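Local structure of beta-galactosidase (Bacillus circulans, 4MAD) at residues 116-121 / 128-133; 252-255 / 259-262; 299-304 / 465-470; 385-390 / 459-464. The protein probably hydrolyses terminal non-reducing beta-D-galactose residues of beta-D-galactosides, as a glycoside hydrolase of family 35 with a TIM-barrel domain. All coordinates share one frame; numbering follows the deposited sequence.

Overall arrangement
Contacts 1 and 4 are buried, whereas contacts 2 and 3 lie at the surface. Contacts 1 and 2 each fold a loop of the barrel onto itself, after strands 100-104 and 244-249, and their centres are about 27 Å apart. Contact 3 joins the barrel domain to the all-beta domain, and contact 4 ties two loops of the latter. The chemistry differs accordingly: apolar in contact 1, a histidine-carboxylate network in contact 2, an aromatic pair in contact 3 and a salt bridge in contact 4. Contacts 3 and 4 share one chain region, 459-470, and touch; contact 4 also reaches contact 1, where R461 packs on Y120.

Contact 1: residues 116-121 / 128-133; sequences GGFPYW and IKLRCF
In the long loop that follows the third barrel strand, 100-104, and leads to helix 135-152, F118 meets L130 and R131 without any hydrogen bond between the two segments. F118 CE2 lies 4.1 Å from L130 CD1 and 4.2 Å from L130 CB, the leucine approaching obliquely to the ring as the two side chains run past one another in opposite directions. At the next corner, F118 CZ is 4.0 Å from R131 CG, which sits at the ring edge near its plane. The arginine therefore offers a methylene here, not its charge. A chi1 of -82° places F118 CG beside the backbone N and anti to the carbonyl carbon, and turns the ring toward 128-133, where CE2 and CZ make the contact.

Beyond CG the arginine chain bends at chi3 (79°), and its guanidinium goes to other partners: a salt bridge to E169 and a cation-pi contact with F175. F108, F115, W69 and Y137 crowd round the phenylalanine, consistent with its burial. The side chain of R131 is about 6 Å from that of E171, the predicted proton donor. The arrangement is that of a folded beta-alpha loop of a (beta/alpha)8 barrel, beside the predicted catalytic site.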
# COMPACT_ATOMS: atom_id res chain seq x y z
N GLY A 116 6.21 1.57 3.72
CA GLY A 116 6.03 0.54 4.68
C GLY A 116 5.16 0.98 5.87
O GLY A 116 5.31 0.47 6.90
N GLY A 117 4.24 1.90 5.65
CA GLY A 117 3.36 2.39 6.68
C GLY A 117 3.90 3.59 7.44
O GLY A 117 3.22 4.19 8.22
N PHE A 118 5.13 3.92 7.20
CA PHE A 118 5.70 5.10 7.86
C PHE A 118 5.10 6.37 7.24
O PHE A 118 4.99 6.44 6.11
CB PHE A 118 7.22 5.17 7.66
CG PHE A 118 8.03 4.32 8.59
CD1 PHE A 118 7.63 4.04 9.86
CD2 PHE A 118 9.24 3.86 8.20
CE1 PHE A 118 8.41 3.31 10.69
CE2 PHE A 118 10.00 3.13 9.04
CZ PHE A 118 9.57 2.86 10.28
N PRO A 119 4.76 7.35 8.02
CA PRO A 119 4.32 8.64 7.50
C PRO A 119 5.42 9.37 6.79
O PRO A 119 6.47 9.27 7.25
CB PRO A 119 3.95 9.42 8.75
CG PRO A 119 3.82 8.44 9.80
CD PRO A 119 4.68 7.31 9.48
N TYR A 120 5.12 10.15 5.79
CA TYR A 120 6.10 10.77 4.92
C TYR A 120 6.94 11.70 5.78
O TYR A 120 8.07 11.88 5.53
CB TYR A 120 5.43 11.55 3.79
CG TYR A 120 4.96 12.88 4.23
CD1 TYR A 120 5.70 14.00 3.99
CD2 TYR A 120 3.81 13.02 4.94
CE1 TYR A 120 5.29 15.22 4.42
CE2 TYR A 120 3.40 14.26 5.37
CZ TYR A 120 4.16 15.36 5.11
OH TYR A 120 3.73 16.55 5.55
N TRP A 121 6.34 12.26 6.80
CA TRP A 121 6.96 13.26 7.63
C TRP A 121 8.08 12.79 8.53
O TRP A 121 8.75 13.62 9.08
CB TRP A 121 5.96 14.14 8.38
CG TRP A 121 5.08 13.45 9.21
CD1 TRP A 121 3.88 13.08 8.90
CD2 TRP A 121 5.33 12.99 10.52
NE1 TRP A 121 3.30 12.42 9.91
CE2 TRP A 121 4.19 12.34 10.94
CE3 TRP A 121 6.41 13.07 11.38
CZ2 TRP A 121 4.08 11.77 12.18
CZ3 TRP A 121 6.31 12.51 12.58
CH2 TRP A 121 5.16 11.85 12.99
N ILE A 128 17.03 11.66 12.44
CA ILE A 128 16.33 10.41 12.56
C ILE A 128 17.04 9.27 11.88
O ILE A 128 17.66 9.46 10.89
CB ILE A 128 14.89 10.53 12.07
CG1 ILE A 128 14.03 9.38 12.57
CG2 ILE A 128 14.85 10.62 10.61
CD1 ILE A 128 12.66 9.62 12.42
N LYS A 129 16.95 8.11 12.51
CA LYS A 129 17.35 6.86 11.92
C LYS A 129 16.23 5.88 12.16
O LYS A 129 15.74 5.80 13.24
CB LYS A 129 18.64 6.37 12.54
CG LYS A 129 19.80 7.24 12.23
CD LYS A 129 20.22 7.17 10.82
CE LYS A 129 21.21 8.24 10.56
NZ LYS A 129 21.99 8.09 9.35
N LEU A 130 15.83 5.18 11.12
CA LEU A 130 14.68 4.30 11.20
C LEU A 130 14.94 2.89 11.74
O LEU A 130 15.88 2.28 11.40
CB LEU A 130 13.96 4.23 9.86
CG LEU A 130 13.62 5.56 9.22
CD1 LEU A 130 13.12 5.44 7.86
CD2 LEU A 130 12.71 6.31 10.04
N ARG A 131 14.02 2.39 12.53
CA ARG A 131 14.06 1.01 12.97
C ARG A 131 15.33 0.61 13.70
O ARG A 131 15.86 -0.43 13.49
CB ARG A 131 13.73 0.04 11.83
CG ARG A 131 12.40 0.23 11.23
CD ARG A 131 12.15 -0.65 10.04
NE ARG A 131 11.79 -2.01 10.36
CZ ARG A 131 11.79 -2.98 9.48
NH1 ARG A 131 12.12 -2.72 8.25
NH2 ARG A 131 11.43 -4.19 9.82
N CYS A 132 15.77 1.50 14.55
CA CYS A 132 16.87 1.28 15.45
C CYS A 132 16.71 2.12 16.69
O CYS A 132 15.82 2.89 16.79
CB CYS A 132 18.20 1.49 14.77
SG CYS A 132 18.46 3.17 14.34
N PHE A 133 17.63 2.00 17.61
CA PHE A 133 17.48 2.65 18.88
C PHE A 133 17.87 4.13 18.76
O PHE A 133 18.90 4.54 19.22
CB PHE A 133 18.29 1.94 19.97
CG PHE A 133 17.88 2.30 21.33
CD1 PHE A 133 16.66 1.96 21.80
CD2 PHE A 133 18.72 3.01 22.16
CE1 PHE A 133 16.28 2.29 23.03
CE2 PHE A 133 18.33 3.35 23.39
CZ PHE A 133 17.08 2.98 23.83

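Contact 2: residues 252-255 / 259-262; sequences WFDH and EHHT
D254 takes both histidines of 260-261 on its carboxylate, through three hydrogen bonds shared between the two oxygens. OD1 accepts twice from one residue: H261 N donates to D254 OD1 at 3.0 Å, on the syn side, and H261 ND1 reaches the same D254 OD1 at 2.8 Å, nearly along the C-O direction. OD2 takes H260 ND1 at 2.8 Å, also through a syn lone pair, with an N-H...O angle of 175° and the oxygen practically in the imidazole plane. With chi1 at -64°, H261 CG sits beside its own backbone N, which lets the main-chain N-H and ND1 converge on one oxygen.

In the next layer, W252 runs alongside H261 and forms an edge-to-face (T-shaped) pair with it, its edge toward the imidazole face. The five-membered ring of W252 and the H261 ring have centroids 4.9 Å apart and planes at 65°. W252 CD1 stands over the centre of the histidine face, and W252 CB touches H261 CB at 3.9 Å. A water joins the two backbones, donating to W252 O at 2.7 Å and to H261 O at 2.8 Å.

Further out, W249 packs against W252, and a backbone bond with I310 helps place D254. Both segments belong to the loop between barrel strand 244-249 and helix 265-276. W252 lines a pocket that holds a 2-(2-methoxyethoxy)ethanol molecule. Since ND1 is the donor in both histidines, each probably carries its proton there, and the nearby carboxylate would probably stabilise additional positive charge on either imidazole.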
# COMPACT_ATOMS: atom_id res chain seq x y z
N TRP A 252 0.95 -13.82 -4.45
CA TRP A 252 2.02 -12.84 -4.54
C TRP A 252 1.48 -11.55 -5.16
O TRP A 252 0.37 -11.50 -5.57
CB TRP A 252 3.22 -13.34 -5.33
CG TRP A 252 4.53 -12.74 -4.99
CD1 TRP A 252 5.29 -11.96 -5.76
CD2 TRP A 252 5.25 -12.91 -3.77
NE1 TRP A 252 6.43 -11.62 -5.11
CE2 TRP A 252 6.45 -12.21 -3.90
CE3 TRP A 252 4.99 -13.60 -2.60
CZ2 TRP A 252 7.37 -12.17 -2.89
CZ3 TRP A 252 5.89 -13.57 -1.63
CH2 TRP A 252 7.07 -12.87 -1.76
N PHE A 253 2.30 -10.54 -5.18
CA PHE A 253 1.92 -9.23 -5.67
C PHE A 253 2.70 -8.83 -6.91
O PHE A 253 3.66 -9.45 -7.24
CB PHE A 253 2.16 -8.15 -4.65
CG PHE A 253 3.55 -8.05 -4.26
CD1 PHE A 253 4.37 -7.09 -4.76
CD2 PHE A 253 4.06 -8.95 -3.40
CE1 PHE A 253 5.65 -7.05 -4.38
CE2 PHE A 253 5.32 -8.92 -3.06
CZ PHE A 253 6.12 -7.96 -3.55
N ASP A 254 2.22 -7.80 -7.58
CA ASP A 254 2.75 -7.39 -8.86
C ASP A 254 3.37 -5.98 -8.81
O ASP A 254 2.89 -5.13 -8.15
CB ASP A 254 1.65 -7.30 -9.89
CG ASP A 254 1.01 -8.62 -10.19
OD1 ASP A 254 1.61 -9.63 -9.94
OD2 ASP A 254 -0.09 -8.61 -10.71
N HIS A 255 4.45 -5.82 -9.57
CA HIS A 255 5.00 -4.52 -9.92
C HIS A 255 4.60 -4.14 -11.36
O HIS A 255 4.44 -4.98 -12.18
CB HIS A 255 6.52 -4.52 -9.87
CG HIS A 255 7.14 -5.01 -8.59
ND1 HIS A 255 6.96 -4.39 -7.39
CD2 HIS A 255 8.00 -6.02 -8.36
CE1 HIS A 255 7.67 -5.00 -6.46
NE2 HIS A 255 8.33 -5.97 -7.03
N GLU A 259 4.53 -9.81 -15.30
CA GLU A 259 3.45 -10.73 -15.52
C GLU A 259 2.69 -10.89 -14.20
O GLU A 259 3.30 -10.84 -13.17
CB GLU A 259 3.97 -12.07 -16.01
CG GLU A 259 2.94 -13.14 -15.95
CD GLU A 259 3.36 -14.48 -16.56
OE1 GLU A 259 4.54 -14.77 -16.50
OE2 GLU A 259 2.48 -15.18 -17.04
N HIS A 260 1.39 -11.05 -14.27
CA HIS A 260 0.58 -11.17 -13.08
C HIS A 260 0.93 -12.48 -12.38
O HIS A 260 0.97 -13.49 -13.00
CB HIS A 260 -0.88 -11.14 -13.49
CG HIS A 260 -1.86 -11.39 -12.40
ND1 HIS A 260 -1.87 -10.67 -11.24
CD2 HIS A 260 -2.90 -12.24 -12.32
CE1 HIS A 260 -2.87 -11.08 -10.48
NE2 HIS A 260 -3.50 -12.04 -11.11
N HIS A 261 1.15 -12.41 -11.09
CA HIS A 261 1.48 -13.57 -10.31
C HIS A 261 0.25 -14.29 -9.87
O HIS A 261 -0.62 -13.72 -9.28
CB HIS A 261 2.26 -13.21 -9.06
CG HIS A 261 3.60 -12.61 -9.33
ND1 HIS A 261 3.79 -11.28 -9.53
CD2 HIS A 261 4.82 -13.18 -9.43
CE1 HIS A 261 5.06 -11.04 -9.74
NE2 HIS A 261 5.71 -12.17 -9.66
N THR A 262 0.22 -15.57 -10.16
CA THR A 262 -0.73 -16.49 -9.59
C THR A 262 -0.13 -17.83 -9.16
O THR A 262 0.93 -18.18 -9.62
CB THR A 262 -1.88 -16.76 -10.53
OG1 THR A 262 -1.44 -17.44 -11.67
CG2 THR A 262 -2.53 -15.50 -10.94
O HOH W 1 -0.86 -11.28 -7.95

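Contact 3: residues 299-304 / 465-470; sequences ANHNET and GPFVVD
H301 and F467 pair across the boundary between the barrel domain and the first all-beta domain, the histidine from strand 299-301 of a two-stranded antiparallel sheet, the phenylalanine from a type I beta turn running G465 to V468. The aromatic interaction is edge-to-face: the edge of F467 is presented to the face of H301, with ring centroids 4.9 Å apart and planes at 58°. F467 CD2 does most of the touching, 3.8 Å from H301 ND1, and lies above the imidazole toward its rim.

Polar contact is confined to one segment. H301 ND1 donates to N302 O at 2.7 Å in a nearly straight bond, the oxygen lying in the imidazole plane, which should fix the rotation of the ring. The first torsion also matters, as CG anti to the backbone N (chi1 -160°) carries the imidazole out to F467. An alanine here would remove the ring face, and the edge of F467 would probably be left without its aromatic partner and N302 O without that donor.

Looser contacts complete the phenylalanine's surroundings: N302 O is 4.2 Å from F467 CE2, and P466 packs over one face of the ring. On the barrel side, Y306 touches H301. At the ring edge, near its plane, E303 OE1 lies 4.4 Å from F467 CE2.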
# COMPACT_ATOMS: atom_id res chain seq x y z
N ALA A 299 6.60 0.02 -2.91
CA ALA A 299 7.60 -0.30 -3.92
C ALA A 299 8.73 -1.13 -3.34
O ALA A 299 8.84 -1.25 -2.18
CB ALA A 299 8.16 0.91 -4.53
N ASN A 300 9.53 -1.66 -4.23
CA ASN A 300 10.71 -2.40 -3.89
C ASN A 300 11.86 -1.86 -4.70
O ASN A 300 11.70 -1.04 -5.56
CB ASN A 300 10.55 -3.89 -4.13
CG ASN A 300 9.58 -4.53 -3.18
OD1 ASN A 300 9.91 -4.82 -2.09
ND2 ASN A 300 8.41 -4.67 -3.61
N HIS A 301 13.04 -2.28 -4.32
CA HIS A 301 14.23 -1.94 -5.06
C HIS A 301 15.12 -3.18 -5.09
O HIS A 301 15.41 -3.69 -4.09
CB HIS A 301 14.95 -0.78 -4.35
CG HIS A 301 15.90 -0.04 -5.21
ND1 HIS A 301 17.02 -0.62 -5.73
CD2 HIS A 301 15.89 1.22 -5.67
CE1 HIS A 301 17.67 0.25 -6.46
NE2 HIS A 301 17.02 1.38 -6.44
N ASN A 302 15.55 -3.65 -6.23
CA ASN A 302 16.45 -4.76 -6.18
C ASN A 302 17.85 -4.18 -6.15
O ASN A 302 18.03 -3.09 -5.74
CB ASN A 302 16.19 -5.81 -7.25
CG ASN A 302 16.24 -5.27 -8.63
OD1 ASN A 302 15.79 -5.91 -9.56
ND2 ASN A 302 16.77 -4.12 -8.78
N GLU A 303 18.79 -4.85 -6.50
CA GLU A 303 20.00 -4.04 -6.36
C GLU A 303 20.16 -2.99 -7.45
O GLU A 303 20.99 -2.13 -7.36
CB GLU A 303 21.23 -4.95 -6.35
CG GLU A 303 21.30 -5.88 -5.14
CD GLU A 303 21.30 -5.12 -3.83
OE1 GLU A 303 21.95 -4.06 -3.75
OE2 GLU A 303 20.64 -5.58 -2.87
N THR A 304 19.45 -3.02 -8.48
CA THR A 304 19.61 -2.12 -9.58
C THR A 304 18.45 -1.15 -9.80
O THR A 304 18.67 0.00 -10.01
CB THR A 304 19.89 -2.90 -10.87
OG1 THR A 304 19.74 -2.04 -11.97
CG2 THR A 304 18.97 -4.01 -11.05
N GLY A 465 13.69 -3.38 2.44
CA GLY A 465 15.10 -3.31 2.13
C GLY A 465 15.85 -2.05 2.50
O GLY A 465 15.36 -1.23 3.17
N PRO A 466 17.07 -1.96 2.00
CA PRO A 466 18.06 -1.01 2.48
C PRO A 466 17.90 0.38 1.89
O PRO A 466 18.59 1.25 2.28
CB PRO A 466 19.38 -1.64 2.03
CG PRO A 466 19.03 -2.55 1.02
CD PRO A 466 17.69 -3.04 1.24
N PHE A 467 17.01 0.54 0.94
CA PHE A 467 16.89 1.84 0.34
C PHE A 467 15.63 2.53 0.79
O PHE A 467 15.12 3.35 0.13
CB PHE A 467 17.04 1.79 -1.15
CG PHE A 467 18.28 1.11 -1.57
CD1 PHE A 467 19.48 1.59 -1.19
CD2 PHE A 467 18.23 -0.06 -2.21
CE1 PHE A 467 20.60 0.97 -1.53
CE2 PHE A 467 19.36 -0.69 -2.55
CZ PHE A 467 20.55 -0.14 -2.20
N VAL A 468 15.16 2.15 1.95
CA VAL A 468 13.88 2.62 2.46
C VAL A 468 13.83 4.08 2.78
O VAL A 468 12.80 4.62 2.91
CB VAL A 468 13.40 1.82 3.68
CG1 VAL A 468 14.30 2.04 4.82
CG2 VAL A 468 12.03 2.20 4.05
N VAL A 469 14.99 4.71 2.92
CA VAL A 469 14.97 6.14 3.18
C VAL A 469 14.80 6.80 1.84
O VAL A 469 15.74 7.13 1.18
CB VAL A 469 16.25 6.61 3.85
CG1 VAL A 469 16.26 8.08 3.96
CG2 VAL A 469 16.41 6.02 5.18
N ASP A 470 13.56 6.96 1.44
CA ASP A 470 13.20 7.13 0.06
C ASP A 470 12.51 8.47 -0.13
O ASP A 470 11.34 8.55 -0.07
CB ASP A 470 12.30 5.98 -0.39
CG ASP A 470 12.06 5.96 -1.87
OD1 ASP A 470 12.82 6.54 -2.60
OD2 ASP A 470 11.18 5.29 -2.29

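Contact 4: residues 385-390 / 459-464; sequences PMEKYG and MGRINY
E387 and R461 face each other from differently built backbones: 386-389 is a short 3-10 segment, whereas 459-464 is irregular. Bonds from i to i+3, such as Y389 N to M386 O at 3.1 Å, define the former. The main chains stay well apart, with E387 CA 11.5 Å from R461 CA, and long side chains close the distance.

The arginine is extended from CG to NE (chi3 -178°), while the glutamate bends at chi2, and the two reach toward each other. R461 forms a salt bridge with E387, gripping one oxygen side-on through two hydrogen bonds, NH2 2.7 Å and NE 3.1 Å from E387 OE2. That oxygen lies in the guanidinium plane and is approached on its anti side. M386 CG adds a looser contact, 4.2 Å from R461 NH2.

K472 N also donates to E387 OE2, R461 NH2 reaches A392 O, and R461 NH1 forms a salt bridge with E114 of the barrel domain. A methionine in place of R461 would probably leave the buried E387 carboxylate, and that of E114, without their arginine partner. This is a buried interdomain ion network, by which the first all-beta domain is joined to a barrel loop.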
# COMPACT_ATOMS: atom_id res chain seq x y z
N PRO A 385 13.18 17.83 -1.88
CA PRO A 385 12.25 16.74 -2.13
C PRO A 385 10.88 17.08 -1.54
O PRO A 385 10.79 17.90 -0.71
CB PRO A 385 12.88 15.58 -1.39
CG PRO A 385 13.72 16.20 -0.39
CD PRO A 385 14.17 17.48 -0.87
N MET A 386 9.83 16.43 -2.00
CA MET A 386 8.48 16.90 -1.74
C MET A 386 8.11 16.93 -0.27
O MET A 386 7.29 17.65 0.14
CB MET A 386 7.44 16.09 -2.55
CG MET A 386 7.32 14.72 -2.12
SD MET A 386 5.89 13.96 -2.91
CE MET A 386 6.19 14.22 -4.60
N GLU A 387 8.73 16.08 0.51
CA GLU A 387 8.45 16.02 1.93
C GLU A 387 8.77 17.36 2.62
O GLU A 387 8.17 17.72 3.60
CB GLU A 387 9.22 14.90 2.57
CG GLU A 387 8.91 13.55 2.03
CD GLU A 387 9.75 13.14 0.85
OE1 GLU A 387 10.62 13.90 0.53
OE2 GLU A 387 9.54 12.06 0.29
N LYS A 388 9.76 18.03 2.10
CA LYS A 388 10.21 19.31 2.65
C LYS A 388 9.23 20.44 2.39
O LYS A 388 9.36 21.50 2.96
CB LYS A 388 11.60 19.72 2.14
CG LYS A 388 12.67 18.82 2.57
CD LYS A 388 13.16 19.10 3.90
CE LYS A 388 13.85 20.42 3.99
NZ LYS A 388 14.25 20.76 5.40
N TYR A 389 8.34 20.21 1.45
CA TYR A 389 7.33 21.16 1.11
C TYR A 389 6.00 20.75 1.78
O TYR A 389 5.03 21.32 1.53
CB TYR A 389 7.17 21.31 -0.39
CG TYR A 389 8.41 21.76 -1.13
CD1 TYR A 389 8.95 23.00 -0.91
CD2 TYR A 389 9.01 20.97 -2.04
CE1 TYR A 389 10.05 23.40 -1.56
CE2 TYR A 389 10.11 21.38 -2.70
CZ TYR A 389 10.63 22.63 -2.45
OH TYR A 389 11.75 23.08 -3.08
N GLY A 390 6.06 19.78 2.66
CA GLY A 390 4.90 19.26 3.32
C GLY A 390 4.01 18.31 2.55
O GLY A 390 2.87 18.21 2.87
N MET A 459 6.08 7.69 -7.29
CA MET A 459 5.44 6.46 -7.74
C MET A 459 5.22 5.43 -6.62
O MET A 459 4.82 4.35 -6.87
CB MET A 459 6.24 5.85 -8.88
CG MET A 459 6.35 6.72 -10.08
SD MET A 459 7.33 5.99 -11.39
CE MET A 459 6.23 4.82 -11.99
N GLY A 460 5.54 5.86 -5.42
CA GLY A 460 5.47 5.09 -4.20
C GLY A 460 6.74 4.81 -3.43
O GLY A 460 7.69 4.39 -3.99
N ARG A 461 6.70 5.11 -2.14
CA ARG A 461 7.86 4.95 -1.30
C ARG A 461 8.14 3.49 -1.02
O ARG A 461 7.29 2.78 -0.68
CB ARG A 461 7.76 5.74 0.01
CG ARG A 461 7.80 7.24 -0.13
CD ARG A 461 8.07 8.03 1.14
NE ARG A 461 8.04 9.46 0.85
CZ ARG A 461 6.93 10.10 0.62
NH1 ARG A 461 5.78 9.46 0.70
NH2 ARG A 461 6.95 11.36 0.33
N ILE A 462 9.40 3.13 -1.16
CA ILE A 462 9.92 1.83 -0.93
C ILE A 462 9.56 1.36 0.48
O ILE A 462 9.57 2.08 1.39
CB ILE A 462 11.45 1.81 -1.09
CG1 ILE A 462 11.79 1.89 -2.56
CG2 ILE A 462 12.05 0.55 -0.54
CD1 ILE A 462 13.14 2.35 -2.86
N ASN A 463 9.17 0.11 0.54
CA ASN A 463 8.66 -0.48 1.76
C ASN A 463 9.44 -1.67 2.32
O ASN A 463 9.01 -2.24 3.22
CB ASN A 463 7.19 -0.88 1.61
CG ASN A 463 6.97 -2.02 0.62
OD1 ASN A 463 7.08 -3.22 0.95
ND2 ASN A 463 6.65 -1.64 -0.58
N TYR A 464 10.55 -2.01 1.71
CA TYR A 464 11.34 -3.11 2.13
C TYR A 464 12.77 -2.90 1.63
O TYR A 464 12.95 -2.44 0.56
CB TYR A 464 10.82 -4.42 1.52
CG TYR A 464 11.59 -5.63 1.90
CD1 TYR A 464 11.31 -6.32 3.07
CD2 TYR A 464 12.61 -6.11 1.10
CE1 TYR A 464 12.04 -7.40 3.45
CE2 TYR A 464 13.33 -7.21 1.47
CZ TYR A 464 13.03 -7.86 2.62
OH TYR A 464 13.73 -8.94 2.97